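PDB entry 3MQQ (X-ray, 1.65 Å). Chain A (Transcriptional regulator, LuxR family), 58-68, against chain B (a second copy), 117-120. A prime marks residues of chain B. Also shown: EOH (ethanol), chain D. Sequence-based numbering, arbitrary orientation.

Chain A 58-68: ERIGERISPVM
Chain B 117-120: RRVA

A short extended segment of chain B lies against one side of a chain A helix in a small, arginine-rich contact that buries 313 Å² over both sides and is held by weak hydrogen bonds and apolar packing.

Residues 58-68 are helical throughout, with bonds such as Ile64 N to Ile60 O (2.8 Å) and Met68 N to Ile64 O (2.8 Å). The helix kinks at Pro66, whose ring nitrogen has no hydrogen to give to the preceding turn. Arg117′ to Val119′ are extended, with phi/psi of -74/129, -81/129 and -112/122. The register is set by Ile60 and Ala120′, whose CA atoms lie 6.8 Å apart. From there the chains run in opposite senses: Arg118′ reaches Val67, while Ala120′ meets Arg59, Ile60 and Arg63.

Arg63 (chi1 to chi3 t, p, t; chi4 -93°) points toward chain B and supplies both cross-chain hydrogen bonds. Its NH1 lies 3.3 Å and its NH2 3.5 Å from Val119′ O, which sits at the guanidinium edge; N-H...O angles of 138° and 134° mark both bonds as weak. The CA-to-CB bond of Val119′ points away from the helix, and the residue's polar contact is made by its backbone carbonyl.

Arg118′ (t, t, m; chi4 105°) extends toward the helix and lays one guanidinium face over Val67 (chi1 t), with NH2 3.5 Å from CG1. Its NE is 4.5 Å from Arg63 NH1, a proximity of like charges that provides no attraction. At its edge, Arg118′ NH1 donates a weak 3.3 Å hydrogen bond to the ethanol O.

Ala120′ CB packs 4.0 Å from CG1 of Ile60 (m, t), an apolar pairing. Arg59 (t, t, p; chi4 84°) starts sideways, but its end approaches chain B, placing NH2 3.5 Å from Ala120′ C.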

# COMPACT_ATOMS: atom_id res chain seq x y z
N GLU A 58 8.57 21.30 0.24
CA GLU A 58 10.04 21.47 0.12
C GLU A 58 10.79 20.74 1.24
O GLU A 58 11.78 20.06 0.98
CB GLU A 58 10.41 22.96 0.10
N ARG A 59 10.30 20.86 2.47
CA ARG A 59 10.96 20.31 3.65
C ARG A 59 10.96 18.79 3.60
O ARG A 59 11.99 18.15 3.86
CB ARG A 59 10.29 20.83 4.94
CG ARG A 59 10.92 20.33 6.25
CD ARG A 59 10.12 20.71 7.51
NE ARG A 59 8.84 20.00 7.66
CZ ARG A 59 8.69 18.79 8.20
NH1 ARG A 59 9.75 18.12 8.65
NH2 ARG A 59 7.49 18.25 8.30
N ILE A 60 9.81 18.22 3.25
CA ILE A 60 9.68 16.78 3.24
C ILE A 60 10.44 16.15 2.05
O ILE A 60 10.97 15.05 2.16
CB ILE A 60 8.18 16.35 3.40
CG1 ILE A 60 7.72 16.70 4.83
CG2 ILE A 60 7.98 14.86 3.16
CD1 ILE A 60 6.20 16.64 5.07
N GLY A 61 10.53 16.88 0.94
CA GLY A 61 11.34 16.46 -0.20
C GLY A 61 12.81 16.34 0.21
O GLY A 61 13.50 15.41 -0.17
N GLU A 62 13.29 17.29 1.01
CA GLU A 62 14.65 17.23 1.50
C GLU A 62 14.86 16.11 2.52
O GLU A 62 15.98 15.63 2.72
CB GLU A 62 15.07 18.60 2.06
CG GLU A 62 15.30 19.63 0.96
CD GLU A 62 15.74 20.97 1.49
OE1 GLU A 62 16.34 21.02 2.59
OE2 GLU A 62 15.52 21.99 0.79
N ARG A 63 13.77 15.68 3.15
CA ARG A 63 13.82 14.54 4.07
C ARG A 63 13.82 13.21 3.31
O ARG A 63 14.52 12.27 3.69
CB ARG A 63 12.64 14.63 5.06
CG ARG A 63 12.54 13.50 6.07
CD ARG A 63 13.40 13.76 7.30
NE ARG A 63 13.14 12.79 8.36
CZ ARG A 63 12.26 12.96 9.35
NH1 ARG A 63 12.10 12.02 10.27
NH2 ARG A 63 11.54 14.08 9.42
N ILE A 64 13.05 13.14 2.22
CA ILE A 64 12.90 11.92 1.43
C ILE A 64 14.19 11.57 0.69
O ILE A 64 14.56 10.38 0.61
CB ILE A 64 11.74 12.04 0.40
CG1 ILE A 64 10.39 12.17 1.11
CG2 ILE A 64 11.76 10.85 -0.56
CD1 ILE A 64 9.23 12.67 0.22
N SER A 65 14.85 12.58 0.12
CA SER A 65 15.96 12.32 -0.81
C SER A 65 17.08 11.46 -0.19
O SER A 65 17.37 10.38 -0.70
CB SER A 65 16.52 13.61 -1.44
OG SER A 65 15.64 14.12 -2.43
N PRO A 66 17.71 11.93 0.91
CA PRO A 66 18.79 11.13 1.50
C PRO A 66 18.33 9.79 2.09
O PRO A 66 19.09 8.81 2.06
CB PRO A 66 19.36 12.06 2.59
CG PRO A 66 18.24 13.00 2.90
CD PRO A 66 17.56 13.23 1.59
N VAL A 67 17.08 9.71 2.56
CA VAL A 67 16.57 8.45 3.10
C VAL A 67 16.38 7.42 2.00
O VAL A 67 16.79 6.26 2.14
CB VAL A 67 15.23 8.65 3.88
CG1 VAL A 67 14.55 7.28 4.17
CG2 VAL A 67 15.48 9.40 5.18
N MSE A 68 15.77 7.86 0.90
CA MSE A 68 15.51 6.97 -0.22
C MSE A 68 16.83 6.45 -0.78
O MSE A 68 16.94 5.26 -1.12
CB MSE A 68 14.67 7.68 -1.30
CG MSE A 68 14.39 6.84 -2.53
SE MSE A 68 12.96 5.55 -2.19
CE MSE A 68 11.42 6.72 -2.50
N ARG B 117 8.23 3.89 13.33
CA ARG B 117 7.61 4.75 12.32
C ARG B 117 8.32 6.09 12.26
O ARG B 117 8.51 6.77 13.29
CB ARG B 117 6.13 4.97 12.65
CG ARG B 117 5.29 3.71 12.64
CD ARG B 117 3.83 4.02 12.89
NE ARG B 117 3.20 4.55 11.70
CZ ARG B 117 2.59 3.79 10.79
NH1 ARG B 117 2.03 4.34 9.73
NH2 ARG B 117 2.54 2.47 10.96
N ARG B 118 8.70 6.47 11.05
CA ARG B 118 9.32 7.76 10.80
C ARG B 118 8.20 8.77 10.73
O ARG B 118 7.20 8.56 10.03
CB ARG B 118 10.10 7.73 9.49
CG ARG B 118 10.67 9.08 9.06
CD ARG B 118 11.41 9.01 7.71
NE ARG B 118 12.68 8.30 7.83
CZ ARG B 118 12.91 7.05 7.41
NH1 ARG B 118 11.95 6.34 6.82
NH2 ARG B 118 14.12 6.52 7.57
N VAL B 119 8.33 9.85 11.49
CA VAL B 119 7.35 10.91 11.40
C VAL B 119 8.00 12.14 10.78
O VAL B 119 9.01 12.64 11.28
CB VAL B 119 6.72 11.23 12.78
CG1 VAL B 119 5.74 12.40 12.64
CG2 VAL B 119 6.00 9.97 13.33
N ALA B 120 7.42 12.60 9.68
CA ALA B 120 7.83 13.86 9.07
C ALA B 120 6.88 14.98 9.48
O ALA B 120 5.66 14.77 9.58
CB ALA B 120 7.87 13.73 7.56
C1 EOH D . 13.85 3.46 5.05
C2 EOH D . 13.72 2.66 6.34
O EOH D . 12.60 3.91 4.62